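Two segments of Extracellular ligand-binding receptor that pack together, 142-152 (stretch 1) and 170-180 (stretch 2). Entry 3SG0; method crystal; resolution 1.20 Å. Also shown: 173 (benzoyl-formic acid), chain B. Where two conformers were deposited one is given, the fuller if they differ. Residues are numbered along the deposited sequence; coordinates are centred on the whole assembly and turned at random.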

ATOM      1  N   ASN A 142      -1.882   7.702  -1.443  1.00  7.22           N
ATOM      2  CA  ASN A 142      -1.110   7.925  -2.655  1.00  7.43           C
ATOM      3  C   ASN A 142       0.336   8.292  -2.338  1.00  7.53           C
ATOM      4  O   ASN A 142       0.614   9.136  -1.474  1.00  8.34           O
ATOM      5  N   ASP A 143       1.260   7.683  -3.078  1.00  7.94           N
ATOM      6  CA  ASP A 143       2.681   7.880  -2.832  1.00  8.41           C
ATOM      7  C   ASP A 143       3.125   9.320  -2.973  1.00  8.91           C
ATOM      8  O   ASP A 143       4.106   9.708  -2.343  1.00  9.93           O
ATOM      9  N   ASP A 144       2.446  10.126  -3.785  1.00  8.83           N
ATOM     10  CA  ASP A 144       2.865  11.517  -3.904  1.00  9.67           C
ATOM     11  C   ASP A 144       2.729  12.277  -2.582  1.00 10.71           C
ATOM     12  O   ASP A 144       3.552  13.146  -2.276  1.00 11.32           O
ATOM     13  N   ILE A 145       1.713  11.936  -1.790  1.00  9.59           N
ATOM     14  CA  ILE A 145       1.543  12.529  -0.468  1.00 10.73           C
ATOM     15  C   ILE A 145       2.736  12.186   0.416  1.00  9.82           C
ATOM     16  O   ILE A 145       3.300  13.041   1.101  1.00 10.77           O
HETATM   17  N   MSE A 146       3.120  10.917   0.396  1.00  9.74           N
HETATM   18  CA  MSE A 146       4.234  10.457   1.206  1.00  9.27           C
HETATM   19  C   MSE A 146       5.558  11.040   0.727  1.00  9.46           C
HETATM   20  O   MSE A 146       6.403  11.428   1.537  1.00 10.53           O
ATOM     21  N   ALA A 147       5.741  11.103  -0.590  1.00  9.41           N
ATOM     22  CA  ALA A 147       6.967  11.646  -1.166  1.00 10.37           C
ATOM     23  C   ALA A 147       7.127  13.121  -0.804  1.00 12.26           C
ATOM     24  O   ALA A 147       8.231  13.581  -0.502  1.00 11.82           O
ATOM     25  N   GLU A 148       6.034  13.874  -0.826  1.00 11.92           N
ATOM     26  CA  GLU A 148       6.103  15.277  -0.434  0.61 11.75           C
ATOM     27  C   GLU A 148       6.501  15.407   1.031  1.00 11.95           C
ATOM     28  O   GLU A 148       7.342  16.242   1.378  1.00 12.90           O
ATOM     29  N   ALA A 149       5.921  14.575   1.887  1.00 11.84           N
ATOM     30  CA  ALA A 149       6.210  14.646   3.317  1.00 13.47           C
ATOM     31  C   ALA A 149       7.656  14.264   3.649  1.00 12.82           C
ATOM     32  O   ALA A 149       8.320  14.923   4.451  1.00 13.65           O
ATOM     33  N   ILE A 150       8.151  13.192   3.044  1.00 11.41           N
ATOM     34  CA  ILE A 150       9.522  12.778   3.308  1.00 12.19           C
ATOM     35  C   ILE A 150      10.518  13.773   2.708  1.00 12.62           C
ATOM     36  O   ILE A 150      11.561  14.046   3.309  1.00 13.34           O
ATOM     37  N   GLY A 151      10.190  14.336   1.548  1.00 12.38           N
ATOM     38  CA  GLY A 151      11.034  15.365   0.949  1.00 13.67           C
ATOM     39  C   GLY A 151      11.206  16.569   1.859  1.00 15.11           C
ATOM     40  O   GLY A 151      12.318  17.089   2.031  1.00 15.56           O
ATOM     41  N   LYS A 152      10.104  17.011   2.455  1.00 14.23           N
ATOM     42  CA  LYS A 152      10.142  18.126   3.392  1.00 16.30           C
ATOM     43  C   LYS A 152      11.008  17.796   4.599  1.00 15.34           C
ATOM     44  O   LYS A 152      11.791  18.634   5.059  1.00 17.90           O
ATOM     45  N   ALA A 170       6.436   1.556 -11.843  1.00  9.81           N
ATOM     46  CA  ALA A 170       5.644   2.748 -11.564  1.00 10.34           C
ATOM     47  C   ALA A 170       5.630   3.119 -10.080  1.00  9.36           C
ATOM     48  O   ALA A 170       5.431   4.281  -9.734  1.00 10.57           O
ATOM     49  N   TYR A 171       5.838   2.142  -9.199  1.00  9.13           N
ATOM     50  CA  TYR A 171       5.944   2.457  -7.775  1.00  8.69           C
ATOM     51  C   TYR A 171       7.201   3.277  -7.496  1.00  8.80           C
ATOM     52  O   TYR A 171       7.139   4.370  -6.925  1.00  8.96           O
ATOM     53  N   GLY A 172       8.355   2.756  -7.899  1.00  9.22           N
ATOM     54  CA  GLY A 172       9.596   3.477  -7.684  1.00 10.36           C
ATOM     55  C   GLY A 172       9.574   4.828  -8.366  1.00  9.60           C
ATOM     56  O   GLY A 172       9.916   5.849  -7.770  1.00 10.80           O
ATOM     57  N   GLU A 173       9.164   4.845  -9.627  1.00 10.48           N
ATOM     58  CA  GLU A 173       9.201   6.082 -10.400  1.00 11.98           C
ATOM     59  C   GLU A 173       8.251   7.155  -9.869  1.00 11.44           C
ATOM     60  O   GLU A 173       8.492   8.345 -10.061  1.00 12.25           O
ATOM     61  N   GLY A 174       7.187   6.748  -9.188  1.00 10.84           N
ATOM     62  CA  GLY A 174       6.315   7.717  -8.552  1.00 11.03           C
ATOM     63  C   GLY A 174       7.030   8.500  -7.463  1.00  9.83           C
ATOM     64  O   GLY A 174       6.765   9.692  -7.272  1.00 11.44           O
ATOM     65  N   TYR A 175       7.939   7.846  -6.741  1.00 10.05           N
ATOM     66  CA  TYR A 175       8.775   8.538  -5.766  1.00 10.20           C
ATOM     67  C   TYR A 175       9.793   9.432  -6.451  1.00 10.98           C
ATOM     68  O   TYR A 175       9.929  10.611  -6.108  1.00 11.32           O
ATOM     69  N   TYR A 176      10.508   8.888  -7.424  1.00 10.83           N
ATOM     70  CA  TYR A 176      11.533   9.678  -8.081  1.00 11.01           C
ATOM     71  C   TYR A 176      10.954  10.954  -8.684  1.00 11.29           C
ATOM     72  O   TYR A 176      11.511  12.049  -8.520  1.00 12.68           O
ATOM     73  N   LYS A 177       9.842  10.834  -9.395  1.00 11.95           N
ATOM     74  CA  LYS A 177       9.327  12.001 -10.098  1.00 13.60           C
ATOM     75  C   LYS A 177       8.908  13.115  -9.143  1.00 13.64           C
ATOM     76  O   LYS A 177       9.157  14.298  -9.412  1.00 13.94           O
ATOM     77  N   VAL A 178       8.289  12.755  -8.025  1.00 12.68           N
ATOM     78  CA  VAL A 178       7.855  13.766  -7.065  1.00 13.10           C
ATOM     79  C   VAL A 178       9.035  14.391  -6.327  1.00 13.57           C
ATOM     80  O   VAL A 178       9.095  15.616  -6.162  1.00 15.01           O
ATOM     81  N   LEU A 179       9.983  13.565  -5.902  1.00 13.28           N
ATOM     82  CA  LEU A 179      11.185  14.080  -5.254  1.00 13.76           C
ATOM     83  C   LEU A 179      12.002  14.963  -6.192  1.00 15.14           C
ATOM     84  O   LEU A 179      12.481  16.027  -5.792  1.00 16.67           O
ATOM     85  N   ALA A 180      12.165  14.529  -7.438  1.00 14.08           N
ATOM     86  CA  ALA A 180      12.923  15.310  -8.409  1.00 16.70           C
ATOM     87  C   ALA A 180      12.287  16.677  -8.654  1.00 16.54           C
ATOM     88  O   ALA A 180      12.989  17.687  -8.773  1.00 18.88           O
TER

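Helix 143-152 and helix 170-180 cross at -47°, with their axes 9.0 Å apart at closest approach, and bury 457 Å² between them. Ala 147 points its CB toward stretch 2, with CA of Ala 147 5.8 Å from CA of Tyr 175, and the methyl fits into a hollow lined by Tyr 175 and Val 178: CB of Ala 147 lies 3.7 Å from CD1 of Tyr 175 and 3.6 Å from CG1 of Val 178.

Val 178, chi1 t, is the main bump in the other direction. Its CB also points toward the partner helix, and its two methyls spread over successive turns of stretch 1. CG2 of Val 178 rests 3.8 Å from CB of Asp 144, while CG1 of Val 178 reaches both Ala 147 and Glu 148, 3.5 Å from OE2 of the latter. Asp 144, chi1 p, sets out sideways and then turns its carboxylate away, leaving its CB to meet the valine. Glu 148 (m, m) does the reverse, curling its end nearer to stretch 2, where water 2 donates hydrogen bonds to OE2 of Glu 148 and to O of Val 178, each at 2.8 Å.

The next residue, Leu 179 (m, t), sets out sideways and brings its end to the surface at Gly 151, one turn on from Ala 147. CD2 of Leu 179 lies 4.0 Å from CA of Gly 151 and 3.7 Å from O of Ala 147; a CB on Gly 151 would point at this methyl, at 3.5 Å. Ile 150 (t, p) adds a looser apolar contact, its CG2 4.4 Å from CD2 of Leu 179.

At the start of the first helix the packing becomes polar. Asp 143, chi1 m, points toward stretch 2, its CA 6.8 Å from CA of Gly 174. Tyr 175, chi1 m, sets out sideways and carries its ring across the first helix, near its start, so that its OH donates a 2.7 Å hydrogen bond to OD1 of Asp 143; the same OH lies 3.5 Å from CB of Met 146, a selenomethionine (m, m, t) whose end leads away. OD2 of Asp 143 accepts a 2.7 Å hydrogen bond from water 1, which also donates to O of Tyr 171 at 2.8 Å. Tyr 171, chi1 t, brings its CE1 within 3.2 Å of OD2 of Asp 143. Benzoyl-formic acid lies over one face of the Tyr 171 ring, with C1D of the ligand 3.4 Å from CE1 of Tyr 171.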

ATOM      1  CB  ASN A 142      -1.741   9.040  -3.484  1.00  8.32           C
ATOM      2  CG  ASN A 142      -3.019   8.615  -4.185  1.00  8.07           C
ATOM      3  OD1 ASN A 142      -3.353   7.435  -4.268  1.00  8.28           O
ATOM      4  ND2 ASN A 142      -3.739   9.600  -4.709  1.00 10.33           N
ATOM      5  CB  ASP A 143       3.526   6.996  -3.751  1.00  8.75           C
ATOM      6  CG  ASP A 143       3.507   5.548  -3.332  1.00  8.13           C
ATOM      7  OD1 ASP A 143       3.600   5.293  -2.105  1.00  8.42           O
ATOM      8  OD2 ASP A 143       3.390   4.679  -4.220  1.00  8.21           O
ATOM      9  CB  ASP A 144       2.212  12.251  -5.095  1.00 11.67           C
ATOM     10  CG  ASP A 144       0.693  12.257  -5.062  1.00 15.07           C
ATOM     11  OD1 ASP A 144       0.070  11.424  -4.388  1.00 13.94           O
ATOM     12  OD2 ASP A 144       0.102  13.115  -5.761  1.00 20.67           O
ATOM     13  CB  ILE A 145       0.252  12.013   0.203  1.00 10.67           C
ATOM     14  CG1 ILE A 145      -0.980  12.421  -0.609  1.00 13.01           C
ATOM     15  CG2 ILE A 145       0.147  12.510   1.640  1.00 12.59           C
ATOM     16  CD1 ILE A 145      -2.253  11.699  -0.189  1.00 13.34           C
HETATM   17  CB  MSE A 146       4.291   8.929   1.216  1.00  9.63           C
HETATM   18  CG  MSE A 146       3.037   8.287   1.808  1.00 11.24           C
HETATM   19 SE   MSE A 146       2.787   8.752   3.699  0.59 12.36          SE
HETATM   20  CE  MSE A 146       0.962   8.191   3.979  1.00 11.23           C
ATOM     21  CB  ALA A 147       6.970  11.460  -2.668  1.00 11.33           C
ATOM     22  CB  GLU A 148       4.774  15.988  -0.694  0.61 14.45           C
ATOM     23  CG  GLU A 148       4.426  16.152  -2.167  0.61 16.08           C
ATOM     24  CD  GLU A 148       5.308  17.159  -2.889  0.61 25.29           C
ATOM     25  OE1 GLU A 148       6.130  17.825  -2.227  0.61 30.19           O
ATOM     26  OE2 GLU A 148       5.174  17.286  -4.125  0.61 20.53           O
ATOM     27  CB  ALA A 149       5.233  13.777   4.099  1.00 13.58           C
ATOM     28  CB  ILE A 150       9.793  11.308   2.858  1.00 11.29           C
ATOM     29  CG1 ILE A 150      11.081  10.777   3.494  1.00 12.82           C
ATOM     30  CG2 ILE A 150       9.826  11.179   1.338  1.00 12.35           C
ATOM     31  CD1 ILE A 150      11.034  10.697   5.014  1.00 13.91           C
ATOM     32  CB  LYS A 152       8.730  18.494   3.840  1.00 17.40           C
ATOM     33  CG  LYS A 152       7.911  19.212   2.786  1.00 22.11           C
ATOM     34  CD  LYS A 152       6.595  19.696   3.376  1.00 31.80           C
ATOM     35  CE  LYS A 152       5.833  20.584   2.407  1.00 39.66           C
ATOM     36  NZ  LYS A 152       5.200  19.800   1.316  1.00 43.67           N
ATOM     37  CB  ALA A 170       4.228   2.589 -12.089  1.00 11.43           C
ATOM     38  CB  TYR A 171       5.950   1.189  -6.924  1.00  8.40           C
ATOM     39  CG  TYR A 171       6.157   1.472  -5.450  1.00  7.97           C
ATOM     40  CD1 TYR A 171       5.121   1.978  -4.671  1.00  7.85           C
ATOM     41  CD2 TYR A 171       7.386   1.249  -4.843  1.00  8.59           C
ATOM     42  CE1 TYR A 171       5.306   2.247  -3.336  1.00  8.19           C
ATOM     43  CE2 TYR A 171       7.582   1.521  -3.504  1.00  8.50           C
ATOM     44  CZ  TYR A 171       6.531   2.018  -2.754  1.00  7.93           C
ATOM     45  OH  TYR A 171       6.674   2.292  -1.410  1.00  9.08           O
ATOM     46  CB  GLU A 173       8.960   5.808 -11.886  1.00 13.84           C
ATOM     47  CG  GLU A 173      10.136   5.105 -12.554  1.00 16.43           C
ATOM     48  CD  GLU A 173      11.403   5.947 -12.521  1.00 19.19           C
ATOM     49  OE1 GLU A 173      11.458   6.972 -13.232  1.00 27.08           O
ATOM     50  OE2 GLU A 173      12.340   5.601 -11.778  1.00 15.83           O
ATOM     51  CB  TYR A 175       9.450   7.554  -4.784  1.00  9.52           C
ATOM     52  CG  TYR A 175       8.491   7.194  -3.694  1.00  8.87           C
ATOM     53  CD1 TYR A 175       8.347   8.005  -2.577  1.00  8.69           C
ATOM     54  CD2 TYR A 175       7.659   6.092  -3.816  1.00  9.19           C
ATOM     55  CE1 TYR A 175       7.409   7.715  -1.596  1.00  8.73           C
ATOM     56  CE2 TYR A 175       6.726   5.790  -2.836  1.00  8.98           C
ATOM     57  CZ  TYR A 175       6.606   6.606  -1.731  1.00  7.90           C
ATOM     58  OH  TYR A 175       5.652   6.337  -0.773  1.00  8.52           O
ATOM     59  CB  TYR A 176      12.247   8.888  -9.171  1.00 12.52           C
ATOM     60  CG  TYR A 176      13.326   9.722  -9.807  1.00 13.28           C
ATOM     61  CD1 TYR A 176      14.552   9.879  -9.183  1.00 14.23           C
ATOM     62  CD2 TYR A 176      13.098  10.411 -10.992  1.00 15.96           C
ATOM     63  CE1 TYR A 176      15.544  10.665  -9.739  1.00 15.98           C
ATOM     64  CE2 TYR A 176      14.086  11.201 -11.557  1.00 19.45           C
ATOM     65  CZ  TYR A 176      15.300  11.322 -10.920  1.00 16.42           C
ATOM     66  OH  TYR A 176      16.287  12.107 -11.478  1.00 21.06           O
ATOM     67  CB  LYS A 177       8.209  11.622 -11.073  1.00 20.13           C
ATOM     68  CG  LYS A 177       6.829  11.444 -10.478  1.00 29.37           C
ATOM     69  CD  LYS A 177       5.807  11.325 -11.606  1.00 34.42           C
ATOM     70  CE  LYS A 177       4.415  11.001 -11.092  1.00 35.98           C
ATOM     71  NZ  LYS A 177       3.480  10.668 -12.210  1.00 33.60           N
ATOM     72  CB  VAL A 178       6.810  13.198  -6.084  1.00 13.07           C
ATOM     73  CG1 VAL A 178       6.478  14.209  -4.993  1.00 16.46           C
ATOM     74  CG2 VAL A 178       5.564  12.806  -6.850  1.00 15.32           C
ATOM     75  CB  LEU A 179      12.052  12.937  -4.725  1.00 14.52           C
ATOM     76  CG  LEU A 179      11.471  12.160  -3.547  1.00 13.79           C
ATOM     77  CD1 LEU A 179      12.286  10.902  -3.301  1.00 15.57           C
ATOM     78  CD2 LEU A 179      11.434  13.037  -2.305  1.00 18.46           C
ATOM     79  CB  ALA A 180      13.066  14.546  -9.711  1.00 16.15           C
TER
HETATM   80  O1B 173 B 384       2.477  -0.378  -4.773  1.00  9.35           O
HETATM   81  C1  173 B 384       3.425  -1.116  -4.730  1.00 11.26           C
HETATM   82  O1A 173 B 384       4.038  -1.637  -5.863  1.00 10.35           O
HETATM   83  C2  173 B 384       4.160  -1.335  -3.435  1.00 11.86           C
HETATM   84  O2  173 B 384       5.243  -1.841  -3.431  1.00 15.69           O
HETATM   85  C1G 173 B 384       3.451  -0.953  -2.174  1.00 11.71           C
HETATM   86  C2D 173 B 384       1.990  -1.351  -1.994  1.00 10.89           C
HETATM   87  C2E 173 B 384       1.248  -0.951  -0.736  1.00  9.81           C
HETATM   88  C3  173 B 384       1.978  -0.136   0.331  1.00 11.76           C
HETATM   89  C1E 173 B 384       3.453   0.255   0.120  1.00 11.97           C
HETATM   90  C1D 173 B 384       4.206  -0.153  -1.129  1.00 13.63           C
HETATM   91  O   HOH W   1       4.598   5.449  -6.491  1.00  9.25           O
HETATM   92  O   HOH W   2       6.906  17.415  -6.299  1.00 19.00           O